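Local coordinates for sensor protein (PDB 3BWL) that probably acts as a sensor histidine kinase that passes phosphate from ATP to a protein histidine, this chain being one of its PAS sensory domains, at residues A[65-69]-A[89-94]; A[77-82]-A[106-110]; A[24-30]-A[43-49]. All coordinates share one frame. Where two conformers were deposited one is given. Residue numbers count along the deposited sequence, not the author numbering.

Contact 1: A[65-69]-A[89-94]. With I3A (1H-indole-3-carbaldehyde), chain F.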
loop_
_atom_site.group_PDB
_atom_site.type_symbol
_atom_site.label_atom_id
_atom_site.label_comp_id
_atom_site.label_asym_id
_atom_site.label_seq_id
_atom_site.Cartn_x
_atom_site.Cartn_y
_atom_site.Cartn_z
ATOM N N PHE A 65 -4.119 15.383 13.544
ATOM C CA PHE A 65 -4.206 13.973 13.931
ATOM C C PHE A 65 -2.928 13.434 14.587
ATOM O O PHE A 65 -3.005 12.465 15.271
ATOM C CB PHE A 65 -4.498 13.105 12.686
ATOM C CG PHE A 65 -5.816 13.416 12.080
ATOM C CD1 PHE A 65 -6.978 12.889 12.627
ATOM C CD2 PHE A 65 -5.902 14.325 11.026
ATOM C CE1 PHE A 65 -8.211 13.199 12.108
ATOM C CE2 PHE A 65 -7.125 14.673 10.511
ATOM C CZ PHE A 65 -8.288 14.097 11.035
ATOM N N ASP A 66 -1.766 14.016 14.267
ATOM C CA ASP A 66 -0.492 13.552 14.809
ATOM C C ASP A 66 -0.064 14.456 15.952
ATOM O O ASP A 66 0.236 15.642 15.739
ATOM C CB ASP A 66 0.586 13.577 13.720
ATOM C CG ASP A 66 1.812 12.785 14.131
ATOM O OD1 ASP A 66 2.074 12.664 15.369
ATOM O OD2 ASP A 66 2.517 12.268 13.232
ATOM N N LEU A 67 -0.163 13.931 17.164
ATOM C CA LEU A 67 0.229 14.642 18.393
ATOM C C LEU A 67 1.699 15.002 18.521
ATOM O O LEU A 67 2.063 15.786 19.426
ATOM C CB LEU A 67 -0.145 13.787 19.597
ATOM C CG LEU A 67 -1.635 13.511 19.832
ATOM C CD1 LEU A 67 -1.799 12.414 20.897
ATOM C CD2 LEU A 67 -2.429 14.750 20.220
HETATM N N MSE A 68 2.537 14.437 17.659
HETATM C CA MSE A 68 3.958 14.675 17.698
HETATM C C MSE A 68 4.412 15.800 16.745
HETATM O O MSE A 68 5.600 16.139 16.730
HETATM C CB MSE A 68 4.701 13.367 17.397
HETATM C CG MSE A 68 6.015 13.242 18.105
HETATM SE SE MSE A 68 6.754 11.466 17.779
HETATM C CE MSE A 68 6.059 10.528 19.281
ATOM N N PHE A 69 3.473 16.387 15.989
ATOM C CA PHE A 69 3.816 17.437 14.989
ATOM C C PHE A 69 2.797 18.552 15.029
ATOM O O PHE A 69 1.583 18.298 14.821
ATOM C CB PHE A 69 3.826 16.875 13.547
ATOM C CG PHE A 69 4.953 15.936 13.261
ATOM C CD1 PHE A 69 6.020 16.357 12.476
ATOM C CD2 PHE A 69 4.935 14.619 13.751
ATOM C CE1 PHE A 69 7.050 15.513 12.168
ATOM C CE2 PHE A 69 5.990 13.734 13.476
ATOM C CZ PHE A 69 7.076 14.198 12.689
ATOM N N PHE A 89 9.910 8.017 9.935
ATOM C CA PHE A 89 9.965 8.752 11.187
ATOM C C PHE A 89 8.766 8.383 12.036
ATOM O O PHE A 89 7.759 7.884 11.528
ATOM C CB PHE A 89 9.959 10.277 10.953
ATOM C CG PHE A 89 8.740 10.771 10.178
ATOM C CD1 PHE A 89 7.583 11.170 10.844
ATOM C CD2 PHE A 89 8.770 10.835 8.783
ATOM C CE1 PHE A 89 6.472 11.610 10.136
ATOM C CE2 PHE A 89 7.662 11.279 8.050
ATOM C CZ PHE A 89 6.505 11.676 8.735
ATOM N N GLU A 90 8.851 8.712 13.317
ATOM C CA GLU A 90 7.814 8.347 14.257
ATOM C C GLU A 90 6.750 9.433 14.357
ATOM O O GLU A 90 7.056 10.630 14.318
ATOM C CB GLU A 90 8.457 8.052 15.628
ATOM C CG GLU A 90 7.479 7.859 16.772
ATOM C CD GLU A 90 8.158 7.686 18.156
ATOM O OE1 GLU A 90 9.377 7.931 18.310
ATOM O OE2 GLU A 90 7.427 7.303 19.106
ATOM N N GLY A 91 5.502 8.998 14.518
ATOM C CA GLY A 91 4.397 9.906 14.813
ATOM C C GLY A 91 3.530 9.282 15.882
ATOM O O GLY A 91 3.805 8.151 16.316
ATOM N N LEU A 92 2.502 9.999 16.289
ATOM C CA LEU A 92 1.610 9.518 17.345
ATOM C C LEU A 92 0.183 9.978 17.046
ATOM O O LEU A 92 -0.184 11.130 17.337
ATOM C CB LEU A 92 2.080 9.991 18.750
ATOM C CG LEU A 92 1.185 9.558 19.907
ATOM C CD1 LEU A 92 1.439 8.071 20.260
ATOM C CD2 LEU A 92 1.521 10.464 21.139
ATOM N N TYR A 93 -0.609 9.105 16.427
ATOM C CA TYR A 93 -1.967 9.474 16.059
ATOM C C TYR A 93 -2.889 9.491 17.273
ATOM O O TYR A 93 -2.741 8.679 18.170
ATOM C CB TYR A 93 -2.543 8.496 15.028
ATOM C CG TYR A 93 -1.917 8.617 13.647
ATOM C CD1 TYR A 93 -1.812 9.867 13.019
ATOM C CD2 TYR A 93 -1.488 7.491 12.949
ATOM C CE1 TYR A 93 -1.265 9.976 11.748
ATOM C CE2 TYR A 93 -0.929 7.575 11.657
ATOM C CZ TYR A 93 -0.805 8.832 11.082
ATOM O OH TYR A 93 -0.253 8.941 9.836
ATOM N N GLU A 94 -3.808 10.437 17.258
ATOM C CA GLU A 94 -4.881 10.514 18.242
ATOM C C GLU A 94 -6.151 10.013 17.586
ATOM O O GLU A 94 -6.616 10.577 16.567
ATOM C CB GLU A 94 -5.072 11.956 18.666
ATOM C CG GLU A 94 -6.012 12.116 19.845
ATOM C CD GLU A 94 -6.081 13.573 20.285
ATOM O OE1 GLU A 94 -6.227 14.465 19.410
ATOM O OE2 GLU A 94 -5.966 13.840 21.495
HETATM O O I3A F . 1.158 11.641 6.323
HETATM C "C3'" I3A F . 1.067 11.254 7.483
HETATM C C3 I3A F . 1.872 11.921 8.565
HETATM C C2 I3A F . 1.705 11.531 9.921
HETATM N N I3A F . 2.569 12.374 10.580
HETATM C C8 I3A F . 3.203 13.233 9.731
HETATM C C9 I3A F . 2.770 12.999 8.430
HETATM C C4 I3A F . 3.293 13.743 7.352
HETATM C C5 I3A F . 4.233 14.774 7.615
HETATM C C6 I3A F . 4.644 15.037 8.932
HETATM C C7 I3A F . 4.133 14.255 9.987
#
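In this PAS domain the loop 65-69, between helices 44-50 and 71-79, lies along the edge strand 86-94 and closes one side of the pocket that holds 1H-indole-3-carbaldehyde. Phe65 starts the pairing through its backbone: its O accepts from Glu94 N at 3.0 Å (160° at the hydrogen) and also lies 3.3 Å from Tyr93 CA in a CA-H...O contact. Its ring leads away from the strand and meets Tyr52 edge-to-face. Asp66 forms a single beta bridge with Tyr93, the two CA atoms 4.5 Å apart, and its carboxylate serves both protein and ligand. Asp66 OD1 accepts from Leu92 N at 2.9 Å and, closing an Asx turn, from the backbone N of Met68, also at 2.9 Å. The second oxygen, Asp66 OD2, is 3.4 Å from Gly91 CA; a CB built on that glycine would come within 2.3 Å of OD2, so the close approach depends on the missing side chain. Leu67 N donates to Leu92 O at 2.8 Å, while Leu67 CD1 packs against Leu92 CD2 at 3.9 Å. Selenomethionine Met68 follows inside the type I turn Asp66 to Phe69, with CE 4.1 Å from Leu92 CB. Phe69 ends the segment obliquely against Phe89, ring centroids 5.5 Å apart and planes at 60°, and the ligand's C7 lies over one face of the Phe69 ring. Across the pocket, Tyr93 is hydrogen-bonded through OH to Ser122. The polar contact to the ligand is direct: indole N donates to Asp66 OD2 at 2.7 Å, with 164° at the hydrogen.

Contact 2: A[77-82]-A[106-110]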
loop_
_atom_site.group_PDB
_atom_site.type_symbol
_atom_site.label_atom_id
_atom_site.label_comp_id
_atom_site.label_asym_id
_atom_site.label_seq_id
_atom_site.Cartn_x
_atom_site.Cartn_y
_atom_site.Cartn_z
ATOM N N GLN A 77 8.908 19.507 7.844
ATOM C CA GLN A 77 9.126 18.143 7.359
ATOM C C GLN A 77 8.929 18.034 5.837
ATOM O O GLN A 77 9.807 17.514 5.127
ATOM C CB GLN A 77 8.161 17.170 8.058
ATOM C CG GLN A 77 8.397 15.683 7.748
ATOM C CD GLN A 77 9.599 15.106 8.471
ATOM O OE1 GLN A 77 10.667 15.716 8.505
ATOM N NE2 GLN A 77 9.429 13.932 9.068
ATOM N N LEU A 78 7.782 18.503 5.355
ATOM C CA LEU A 78 7.401 18.322 3.918
ATOM C C LEU A 78 8.298 19.133 2.976
ATOM O O LEU A 78 8.692 18.634 1.911
ATOM C CB LEU A 78 5.941 18.701 3.712
ATOM C CG LEU A 78 4.888 17.914 4.490
ATOM C CD1 LEU A 78 3.441 18.436 4.211
ATOM C CD2 LEU A 78 5.026 16.414 4.141
ATOM N N SER A 79 8.641 20.358 3.381
ATOM C CA SER A 79 9.442 21.237 2.510
ATOM C C SER A 79 10.865 20.697 2.274
ATOM O O SER A 79 11.492 21.041 1.277
ATOM C CB SER A 79 9.474 22.671 3.048
ATOM O OG SER A 79 10.119 22.713 4.302
ATOM N N GLY A 80 11.364 19.851 3.185
ATOM C CA GLY A 80 12.713 19.291 3.053
ATOM C C GLY A 80 12.818 18.144 2.036
ATOM O O GLY A 80 13.908 17.803 1.619
ATOM N N PHE A 81 11.693 17.558 1.634
ATOM C CA PHE A 81 11.677 16.433 0.650
ATOM C C PHE A 81 11.976 16.852 -0.785
ATOM O O PHE A 81 11.370 17.801 -1.307
ATOM C CB PHE A 81 10.306 15.742 0.668
ATOM C CG PHE A 81 10.172 14.710 1.724
ATOM C CD1 PHE A 81 10.067 15.075 3.065
ATOM C CD2 PHE A 81 10.121 13.339 1.379
ATOM C CE1 PHE A 81 9.917 14.111 4.065
ATOM C CE2 PHE A 81 9.972 12.362 2.405
ATOM C CZ PHE A 81 9.875 12.757 3.718
ATOM N N SER A 82 12.917 16.150 -1.409
ATOM C CA SER A 82 13.062 16.195 -2.848
ATOM C C SER A 82 12.024 15.272 -3.492
ATOM O O SER A 82 11.543 14.349 -2.858
ATOM C CB SER A 82 14.454 15.712 -3.197
ATOM O OG SER A 82 15.392 16.675 -2.755
ATOM N N HIS A 106 6.171 5.951 6.811
ATOM C CA HIS A 106 7.105 5.953 5.665
ATOM C C HIS A 106 6.508 6.922 4.645
ATOM O O HIS A 106 5.462 6.647 4.057
ATOM C CB HIS A 106 7.266 4.518 5.069
ATOM C CG HIS A 106 8.487 4.336 4.227
ATOM N ND1 HIS A 106 8.860 3.110 3.717
ATOM C CD2 HIS A 106 9.432 5.220 3.808
ATOM C CE1 HIS A 106 9.983 3.242 3.020
ATOM N NE2 HIS A 106 10.360 4.509 3.072
ATOM N N LEU A 107 7.197 8.073 4.450
ATOM C CA LEU A 107 6.650 9.129 3.661
ATOM C C LEU A 107 7.426 9.303 2.349
ATOM O O LEU A 107 8.666 9.257 2.333
ATOM C CB LEU A 107 6.716 10.425 4.475
ATOM C CG LEU A 107 6.148 11.721 3.890
ATOM C CD1 LEU A 107 4.644 11.586 3.765
ATOM C CD2 LEU A 107 6.427 12.872 4.840
ATOM N N LEU A 108 6.680 9.534 1.271
ATOM C CA LEU A 108 7.245 9.693 -0.073
ATOM C C LEU A 108 6.748 10.986 -0.688
ATOM O O LEU A 108 5.558 11.256 -0.618
ATOM C CB LEU A 108 6.736 8.530 -0.963
ATOM C CG LEU A 108 7.002 8.643 -2.471
ATOM C CD1 LEU A 108 8.527 8.634 -2.831
ATOM C CD2 LEU A 108 6.274 7.559 -3.248
ATOM N N ARG A 109 7.629 11.792 -1.301
ATOM C CA ARG A 109 7.170 12.916 -2.114
ATOM C C ARG A 109 7.217 12.406 -3.549
ATOM O O ARG A 109 8.226 11.811 -3.953
ATOM C CB ARG A 109 8.114 14.143 -1.987
ATOM C CG ARG A 109 7.632 15.328 -2.855
ATOM C CD ARG A 109 8.362 16.656 -2.549
ATOM N NE ARG A 109 7.412 17.764 -2.637
ATOM C CZ ARG A 109 7.486 18.912 -1.963
ATOM N NH1 ARG A 109 8.503 19.173 -1.149
ATOM N NH2 ARG A 109 6.528 19.811 -2.118
ATOM N N PHE A 110 6.142 12.606 -4.309
ATOM C CA PHE A 110 6.134 12.116 -5.706
ATOM C C PHE A 110 5.117 12.837 -6.540
ATOM O O PHE A 110 4.303 13.614 -6.022
ATOM C CB PHE A 110 5.937 10.597 -5.772
ATOM C CG PHE A 110 4.498 10.123 -5.565
ATOM C CD1 PHE A 110 3.960 9.160 -6.414
ATOM C CD2 PHE A 110 3.702 10.615 -4.534
ATOM C CE1 PHE A 110 2.663 8.681 -6.205
ATOM C CE2 PHE A 110 2.400 10.143 -4.331
ATOM C CZ PHE A 110 1.900 9.181 -5.167
#
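Segment 106-110 of strand 100-112 meets the C-terminal end of helix 71-79 and the residues after it through alternate side chains. His106 is out of reach of 77-82; its ND1 is hydrogen-bonded to Asp28 OD1 of the second subunit. Leu107 points toward the helix end, its CD2 lying 3.9 Å from Leu78 CD2 and 3.6 Å from Phe81 CZ, while Phe81 CE2 approaches Leu107 O at 3.4 Å near the plane of the ring. The CA-to-CB bond of Leu108 points away, and its side chain packs on Arg45 of the second subunit. Arg109 points toward 77-82 again: its NH1 donates to Phe81 O at 3.2 Å (152°), its CB lies 3.8 Å from Phe81 CB, and its NH2 forms a salt bridge with Asp116. The CA-to-CB bond of Phe110 also points away, and its side chain packs on Asn25 of the second subunit. Here one sheet face meets the second subunit; the other, turned to the helices and the ligand pocket that Gln77 and Leu78 help to line, is the PAS-fold feature.

Contact 3: A[24-30]-A[43-49]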
loop_
_atom_site.group_PDB
_atom_site.type_symbol
_atom_site.label_atom_id
_atom_site.label_comp_id
_atom_site.label_asym_id
_atom_site.label_seq_id
_atom_site.Cartn_x
_atom_site.Cartn_y
_atom_site.Cartn_z
ATOM N N GLU A 24 -7.654 -0.130 -0.363
ATOM C CA GLU A 24 -8.543 -0.016 0.793
ATOM C C GLU A 24 -8.202 -1.045 1.890
ATOM O O GLU A 24 -8.380 -0.782 3.103
ATOM C CB GLU A 24 -10.008 -0.143 0.352
ATOM C CG GLU A 24 -10.453 0.923 -0.683
ATOM C CD GLU A 24 -10.354 2.385 -0.188
ATOM O OE1 GLU A 24 -10.116 2.630 1.000
ATOM O OE2 GLU A 24 -10.520 3.325 -1.019
ATOM N N ASN A 25 -7.742 -2.222 1.456
ATOM C CA ASN A 25 -7.486 -3.346 2.365
ATOM C C ASN A 25 -6.067 -3.343 2.938
ATOM O O ASN A 25 -5.765 -4.136 3.839
ATOM C CB ASN A 25 -7.765 -4.704 1.671
ATOM C CG ASN A 25 -9.232 -5.000 1.574
ATOM O OD1 ASN A 25 -9.840 -5.404 2.546
ATOM N ND2 ASN A 25 -9.810 -4.788 0.411
ATOM N N SER A 26 -5.192 -2.477 2.397
ATOM C CA SER A 26 -3.810 -2.356 2.929
ATOM C C SER A 26 -3.789 -2.565 4.473
ATOM O O SER A 26 -4.519 -1.904 5.172
ATOM C CB SER A 26 -3.237 -0.974 2.601
ATOM O OG SER A 26 -1.937 -0.889 3.178
ATOM N N PRO A 27 -2.962 -3.505 5.001
ATOM C CA PRO A 27 -2.961 -3.703 6.471
ATOM C C PRO A 27 -2.411 -2.474 7.198
ATOM O O PRO A 27 -2.669 -2.289 8.387
ATOM C CB PRO A 27 -2.085 -4.932 6.686
ATOM C CG PRO A 27 -1.250 -5.043 5.422
ATOM C CD PRO A 27 -2.120 -4.497 4.310
ATOM N N ASP A 28 -1.653 -1.640 6.465
ATOM C CA ASP A 28 -1.145 -0.376 7.005
ATOM C C ASP A 28 -1.978 0.804 6.495
ATOM O O ASP A 28 -2.618 0.739 5.446
ATOM C CB ASP A 28 0.331 -0.160 6.637
ATOM C CG ASP A 28 1.253 -1.161 7.306
ATOM O OD1 ASP A 28 1.103 -1.455 8.507
ATOM O OD2 ASP A 28 2.146 -1.675 6.609
HETATM N N MSE A 29 -2.024 1.855 7.302
HETATM C CA MSE A 29 -2.824 3.053 6.980
HETATM C C MSE A 29 -2.149 3.809 5.844
HETATM O O MSE A 29 -0.896 3.867 5.802
HETATM C CB MSE A 29 -2.873 3.958 8.203
HETATM C CG MSE A 29 -3.424 3.236 9.431
HETATM SE SE MSE A 29 -3.060 4.188 11.070
HETATM C CE MSE A 29 -3.974 5.832 10.707
ATOM N N ILE A 30 -2.960 4.380 4.930
ATOM C CA ILE A 30 -2.431 5.195 3.841
ATOM C C ILE A 30 -3.127 6.567 3.799
ATOM O O ILE A 30 -4.353 6.651 3.878
ATOM C CB ILE A 30 -2.688 4.513 2.498
ATOM C CG1 ILE A 30 -2.082 3.106 2.494
ATOM C CG2 ILE A 30 -2.095 5.412 1.339
ATOM C CD1 ILE A 30 -2.366 2.302 1.156
ATOM N N ASN A 43 -7.106 5.824 2.843
ATOM C CA ASN A 43 -7.731 4.523 2.656
ATOM C C ASN A 43 -8.635 4.162 3.844
ATOM O O ASN A 43 -8.678 4.870 4.850
ATOM C CB ASN A 43 -6.704 3.406 2.336
ATOM C CG ASN A 43 -5.888 2.941 3.572
ATOM O OD1 ASN A 43 -5.793 3.635 4.603
ATOM N ND2 ASN A 43 -5.289 1.759 3.452
ATOM N N GLN A 44 -9.416 3.107 3.678
ATOM C CA GLN A 44 -10.366 2.715 4.729
ATOM C C GLN A 44 -9.615 2.346 6.006
ATOM O O GLN A 44 -10.097 2.638 7.111
ATOM C CB GLN A 44 -11.307 1.588 4.276
ATOM C CG GLN A 44 -12.197 1.049 5.429
ATOM C CD GLN A 44 -13.306 2.007 5.840
ATOM O OE1 GLN A 44 -14.209 2.300 5.056
ATOM N NE2 GLN A 44 -13.257 2.476 7.087
ATOM N N ARG A 45 -8.417 1.751 5.858
ATOM C CA ARG A 45 -7.608 1.369 7.020
ATOM C C ARG A 45 -7.305 2.608 7.919
ATOM O O ARG A 45 -7.393 2.527 9.140
ATOM C CB ARG A 45 -6.316 0.657 6.591
ATOM C CG ARG A 45 -5.551 0.031 7.778
ATOM C CD ARG A 45 -6.235 -1.171 8.387
ATOM N NE ARG A 45 -6.252 -2.279 7.407
ATOM C CZ ARG A 45 -6.801 -3.482 7.582
ATOM N NH1 ARG A 45 -7.412 -3.793 8.707
ATOM N NH2 ARG A 45 -6.722 -4.399 6.611
ATOM N N PHE A 46 -6.923 3.715 7.302
ATOM C CA PHE A 46 -6.648 4.958 8.038
ATOM C C PHE A 46 -7.860 5.352 8.879
ATOM O O PHE A 46 -7.733 5.600 10.077
ATOM C CB PHE A 46 -6.287 6.063 7.045
ATOM C CG PHE A 46 -5.886 7.355 7.699
ATOM C CD1 PHE A 46 -4.544 7.691 7.796
ATOM C CD2 PHE A 46 -6.845 8.222 8.202
ATOM C CE1 PHE A 46 -4.141 8.885 8.411
ATOM C CE2 PHE A 46 -6.477 9.430 8.828
ATOM C CZ PHE A 46 -5.125 9.771 8.907
ATOM N N CYS A 47 -9.036 5.406 8.238
ATOM C CA CYS A 47 -10.282 5.827 8.893
ATOM C C CYS A 47 -10.675 4.853 10.021
ATOM O O CYS A 47 -11.004 5.275 11.171
ATOM C CB CYS A 47 -11.395 5.921 7.841
ATOM S SG CYS A 47 -11.077 7.197 6.651
ATOM N N ALA A 48 -10.651 3.562 9.697
ATOM C CA ALA A 48 -11.003 2.525 10.657
ATOM C C ALA A 48 -10.086 2.524 11.881
ATOM O O ALA A 48 -10.571 2.488 13.003
ATOM C CB ALA A 48 -10.973 1.173 10.009
ATOM N N GLU A 49 -8.780 2.555 11.657
ATOM C CA GLU A 49 -7.789 2.515 12.759
ATOM C C GLU A 49 -7.969 3.725 13.689
ATOM O O GLU A 49 -7.880 3.578 14.905
ATOM C CB GLU A 49 -6.367 2.472 12.215
ATOM C CG GLU A 49 -5.986 1.097 11.518
ATOM C CD GLU A 49 -5.445 0.044 12.480
ATOM O OE1 GLU A 49 -5.882 -0.011 13.654
ATOM O OE2 GLU A 49 -4.537 -0.714 12.064
HETATM O O HOH W 1 -9.202 -6.315 5.418
HETATM O O HOH W 2 -2.637 -0.114 10.328
#
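Backbone and side-chain hydrogen bonds join the end of helix 2-25 and the start of strand 29-33 to the first turn of helix 44-50. Asn43 holds the centre. Its backbone N donates to Ile30 O at 3.1 Å, and its OD1 accepts from Ile30 N at 2.9 Å. The same OD1 accepts from Phe46 N at 2.9 Å, which makes Asn43 the N-cap of its helix, so one side-chain oxygen serves both strand and helix. The amide ND2 adds a weak bond to Asp28 O at 3.5 Å and also bonds Phe23 O. From the last turn of helix 2-25, Glu24 OE1 accepts from Gln44 N at 2.8 Å, though at a bent 138°.

Arg45 supplies the second group of bonds. With its guanidinium edge it meets two successive carbonyls where helix 2-25 ends: NH2 donates to Asn25 O and NE to Ser26 O, both at 2.9 Å and nearly straight (162° and 163°).

Apolar contact is concentrated on selenomethionine Met29. Its CE sits over the face of the Phe46 ring, 3.9 Å from the centroid and 29° off the normal, a CH-pi contact, and its SE is 3.9 Å from Glu49 CB.

Water 2 bridges Pro27 O at 2.9 Å and Glu49 OE2 at 2.6 Å, and both oxygens are also bonded to Arg86 of the second subunit.

Chemically, then, the junction relies on specific polar pairing: side chains of Asn43 and Arg45 bond main-chain groups of 24-30, and Glu24 does the same for Gln44 N, where the long N-terminal helix passes into the PAS sheet, beside the dimer interface.

Along the chain, contact 3 closes before the other two open, whereas contacts 1 and 2 interleave: 65-69, 77-82, 89-94, then 106-110. All three reach the same five-stranded antiparallel sheet. Contacts 1 and 2 use neighbouring strands 86-94 and 100-112, their centres 16 Å apart, and meet where Phe89 CD2 lies 3.2 Å from Gln77 NE2. Contact 3 is likewise 16 Å from contact 1, centre to centre, and touches it through Met29 CE and Tyr93 CE2 at 3.6 Å. Contacts 2 and 3 lie on opposite sides of the chain's centre, 21 Å apart between centres, yet both touch the second subunit. Packing thus runs from the dimer-facing helix junction to the ligand pocket.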